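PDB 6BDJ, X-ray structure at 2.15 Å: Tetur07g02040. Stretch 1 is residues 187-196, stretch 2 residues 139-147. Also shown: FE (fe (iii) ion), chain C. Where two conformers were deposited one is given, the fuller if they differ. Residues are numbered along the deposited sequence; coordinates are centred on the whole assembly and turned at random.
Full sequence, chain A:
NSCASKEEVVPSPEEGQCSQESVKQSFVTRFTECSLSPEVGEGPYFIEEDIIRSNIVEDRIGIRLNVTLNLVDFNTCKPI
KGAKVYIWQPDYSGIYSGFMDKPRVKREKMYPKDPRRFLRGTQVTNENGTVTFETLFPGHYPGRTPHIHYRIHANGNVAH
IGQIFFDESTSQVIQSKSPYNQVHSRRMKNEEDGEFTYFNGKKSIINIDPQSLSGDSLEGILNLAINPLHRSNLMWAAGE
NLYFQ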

# COMPACT_ATOMS: atom_id res chain seq x y z
N ARG A 187 -17.23 -8.56 0.64
CA ARG A 187 -16.35 -7.45 1.01
C ARG A 187 -16.44 -7.16 2.51
O ARG A 187 -17.46 -6.63 2.98
CB ARG A 187 -16.73 -6.17 0.25
CG ARG A 187 -15.77 -5.02 0.47
CD ARG A 187 -16.41 -3.66 0.16
NE ARG A 187 -16.90 -2.98 1.36
CZ ARG A 187 -16.12 -2.51 2.34
NH1 ARG A 187 -14.80 -2.67 2.32
NH2 ARG A 187 -16.67 -1.88 3.38
N MET A 188 -15.39 -7.50 3.24
CA MET A 188 -15.33 -7.22 4.67
C MET A 188 -15.25 -5.70 4.84
O MET A 188 -14.48 -5.04 4.14
CB MET A 188 -14.11 -7.88 5.33
CG MET A 188 -14.04 -7.58 6.81
SD MET A 188 -12.55 -8.21 7.58
CE MET A 188 -13.11 -9.81 8.14
N LYS A 189 -16.08 -5.18 5.75
CA LYS A 189 -16.09 -3.75 6.09
C LYS A 189 -14.83 -3.31 6.79
O LYS A 189 -14.24 -4.10 7.52
CB LYS A 189 -17.32 -3.43 6.96
CG LYS A 189 -18.51 -2.88 6.21
CD LYS A 189 -19.34 -3.94 5.50
CE LYS A 189 -20.52 -3.29 4.81
NZ LYS A 189 -21.58 -4.26 4.41
N ASN A 190 -14.44 -2.05 6.59
CA ASN A 190 -13.32 -1.44 7.33
C ASN A 190 -13.38 -1.72 8.84
O ASN A 190 -12.41 -2.16 9.45
CB ASN A 190 -13.31 0.08 7.13
CG ASN A 190 -12.53 0.52 5.90
OD1 ASN A 190 -11.81 -0.27 5.30
ND2 ASN A 190 -12.65 1.78 5.53
N GLU A 191 -14.57 -1.52 9.40
CA GLU A 191 -14.84 -1.69 10.83
C GLU A 191 -14.89 -3.15 11.29
O GLU A 191 -14.84 -3.43 12.50
CB GLU A 191 -16.20 -1.05 11.20
CG GLU A 191 -16.31 0.47 11.07
CD GLU A 191 -16.50 0.96 9.63
OE1 GLU A 191 -16.50 2.19 9.43
OE2 GLU A 191 -16.62 0.13 8.70
N GLU A 192 -15.01 -4.07 10.35
CA GLU A 192 -14.94 -5.50 10.64
C GLU A 192 -13.50 -6.00 10.61
O GLU A 192 -13.21 -7.09 11.15
CB GLU A 192 -15.72 -6.30 9.61
CG GLU A 192 -17.18 -5.95 9.44
CD GLU A 192 -17.84 -6.74 8.31
OE1 GLU A 192 -17.25 -7.78 7.82
OE2 GLU A 192 -18.94 -6.30 7.88
N ASP A 193 -12.62 -5.22 9.96
CA ASP A 193 -11.23 -5.59 9.76
C ASP A 193 -10.38 -5.43 11.01
O ASP A 193 -10.31 -4.33 11.60
CB ASP A 193 -10.63 -4.74 8.64
CG ASP A 193 -9.27 -5.25 8.19
OD1 ASP A 193 -9.21 -6.29 7.50
OD2 ASP A 193 -8.28 -4.59 8.54
N GLY A 194 -9.72 -6.53 11.41
CA GLY A 194 -8.88 -6.55 12.60
C GLY A 194 -7.80 -5.49 12.53
O GLY A 194 -7.66 -4.67 13.45
N GLU A 195 -7.09 -5.46 11.39
CA GLU A 195 -5.98 -4.55 11.19
C GLU A 195 -6.43 -3.08 11.22
O GLU A 195 -5.79 -2.27 11.89
CB GLU A 195 -5.22 -4.86 9.89
CG GLU A 195 -4.66 -6.34 9.73
CD GLU A 195 -3.11 -6.54 10.13
OE1 GLU A 195 -2.41 -7.35 9.44
OE2 GLU A 195 -2.59 -5.88 11.10
N PHE A 196 -7.50 -2.73 10.50
CA PHE A 196 -7.98 -1.35 10.43
C PHE A 196 -8.34 -0.87 11.85
O PHE A 196 -7.96 0.22 12.27
CB PHE A 196 -9.23 -1.28 9.54
CG PHE A 196 -9.81 0.11 9.37
CD1 PHE A 196 -10.72 0.62 10.29
CD2 PHE A 196 -9.44 0.91 8.29
CE1 PHE A 196 -11.22 1.91 10.14
CE2 PHE A 196 -9.95 2.18 8.12
CZ PHE A 196 -10.85 2.69 9.06
FE FE C . -2.66 -7.58 1.96
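Stretch 2 139-147: GHYPGRTPH

How do the two backbones meet? Stretch 2 has no regular helix or strand; it is an extended segment broken at G143, whose positive phi (phi/psi 85/14) suits glycine. Stretch 1 begins as loop, turns after K189, through N190 to E192, with E192 N hydrogen-bonded to K189 O at 2.9 Å, and enters a helix at G194. The two stretches bring their CA atoms nearest at M188 and T145, 5.2 Å apart, and T145 CA makes a CA-H...O contact of 3.6 Å with M188 O.

What holds T145 in place? Its CB points toward stretch 1, and OG1 donates a 2.6 Å hydrogen bond to N190 OD1 while accepting a weak one from R187 NH1 at 3.4 Å. Its methyl CG2 packs 3.4 Å from D193 CG.

How does R144 reach stretch 1 although its CB points away? The side chain bends back through three m rotamers, so that NE forms a salt bridge with D193 OD1 at 2.6 Å. D193 also caps the helix, its OD2 accepting from F196 N at 2.8 Å. E195 CG lies over one guanidinium face, 3.9 Å from R144 NH2.

What covers the remaining surface? M188 extends its thioether along stretch 2, SD 3.4 Å from G143 O, while R187 CA rests 3.6 Å from H140 CE1.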

# COMPACT_ATOMS: atom_id res chain seq x y z
N GLY A 139 -7.96 -4.85 -5.52
CA GLY A 139 -9.01 -5.78 -5.15
C GLY A 139 -8.81 -6.11 -3.68
O GLY A 139 -8.14 -5.38 -2.94
N HIS A 140 -9.39 -7.19 -3.22
CA HIS A 140 -9.15 -7.60 -1.87
C HIS A 140 -9.40 -9.04 -1.70
O HIS A 140 -10.16 -9.68 -2.43
CB HIS A 140 -10.08 -6.89 -0.88
CG HIS A 140 -11.53 -6.96 -1.25
ND1 HIS A 140 -12.37 -7.95 -0.81
CD2 HIS A 140 -12.27 -6.16 -2.05
CE1 HIS A 140 -13.58 -7.76 -1.32
NE2 HIS A 140 -13.54 -6.67 -2.07
N TYR A 141 -8.91 -9.51 -0.56
CA TYR A 141 -9.07 -10.85 -0.10
C TYR A 141 -10.41 -11.01 0.58
O TYR A 141 -11.16 -10.04 0.74
CB TYR A 141 -7.98 -11.07 0.95
CG TYR A 141 -6.86 -11.94 0.50
CD1 TYR A 141 -6.11 -11.61 -0.60
CD2 TYR A 141 -6.54 -13.11 1.18
CE1 TYR A 141 -5.07 -12.40 -1.02
CE2 TYR A 141 -5.50 -13.91 0.76
CZ TYR A 141 -4.77 -13.55 -0.35
OH TYR A 141 -3.73 -14.32 -0.81
N PRO A 142 -10.70 -12.27 1.05
CA PRO A 142 -11.84 -12.53 1.92
C PRO A 142 -11.31 -12.40 3.34
O PRO A 142 -10.20 -12.89 3.65
CB PRO A 142 -12.18 -14.00 1.59
CG PRO A 142 -10.89 -14.61 1.12
CD PRO A 142 -9.92 -13.53 0.86
N GLY A 143 -12.04 -11.71 4.19
CA GLY A 143 -11.56 -11.48 5.56
C GLY A 143 -10.63 -10.27 5.66
O GLY A 143 -9.92 -10.12 6.66
N ARG A 144 -10.61 -9.44 4.61
CA ARG A 144 -9.85 -8.20 4.59
C ARG A 144 -10.57 -7.14 3.78
O ARG A 144 -11.20 -7.41 2.76
CB ARG A 144 -8.45 -8.41 3.98
CG ARG A 144 -7.47 -9.19 4.84
CD ARG A 144 -7.19 -8.55 6.20
NE ARG A 144 -7.12 -7.08 6.18
CZ ARG A 144 -6.01 -6.35 6.05
NH1 ARG A 144 -6.09 -5.03 6.07
NH2 ARG A 144 -4.82 -6.94 5.90
N THR A 145 -10.42 -5.91 4.23
CA THR A 145 -10.94 -4.76 3.53
C THR A 145 -9.89 -4.33 2.49
O THR A 145 -8.69 -4.66 2.64
CB THR A 145 -11.27 -3.65 4.55
OG1 THR A 145 -11.79 -2.49 3.88
CG2 THR A 145 -10.06 -3.31 5.45
N PRO A 146 -10.31 -3.61 1.43
CA PRO A 146 -9.33 -3.28 0.38
C PRO A 146 -8.24 -2.36 0.91
O PRO A 146 -8.52 -1.46 1.69
CB PRO A 146 -10.16 -2.56 -0.69
CG PRO A 146 -11.56 -2.98 -0.45
CD PRO A 146 -11.67 -3.23 1.03
N HIS A 147 -7.01 -2.60 0.50
CA HIS A 147 -5.90 -1.80 0.94
C HIS A 147 -4.70 -1.97 0.06
O HIS A 147 -4.62 -2.93 -0.71
CB HIS A 147 -5.48 -2.24 2.32
CG HIS A 147 -5.11 -3.68 2.38
ND1 HIS A 147 -6.05 -4.68 2.49
CD2 HIS A 147 -3.91 -4.30 2.32
CE1 HIS A 147 -5.44 -5.85 2.54
NE2 HIS A 147 -4.14 -5.66 2.38
O HOH W 1 -1.40 -9.10 2.86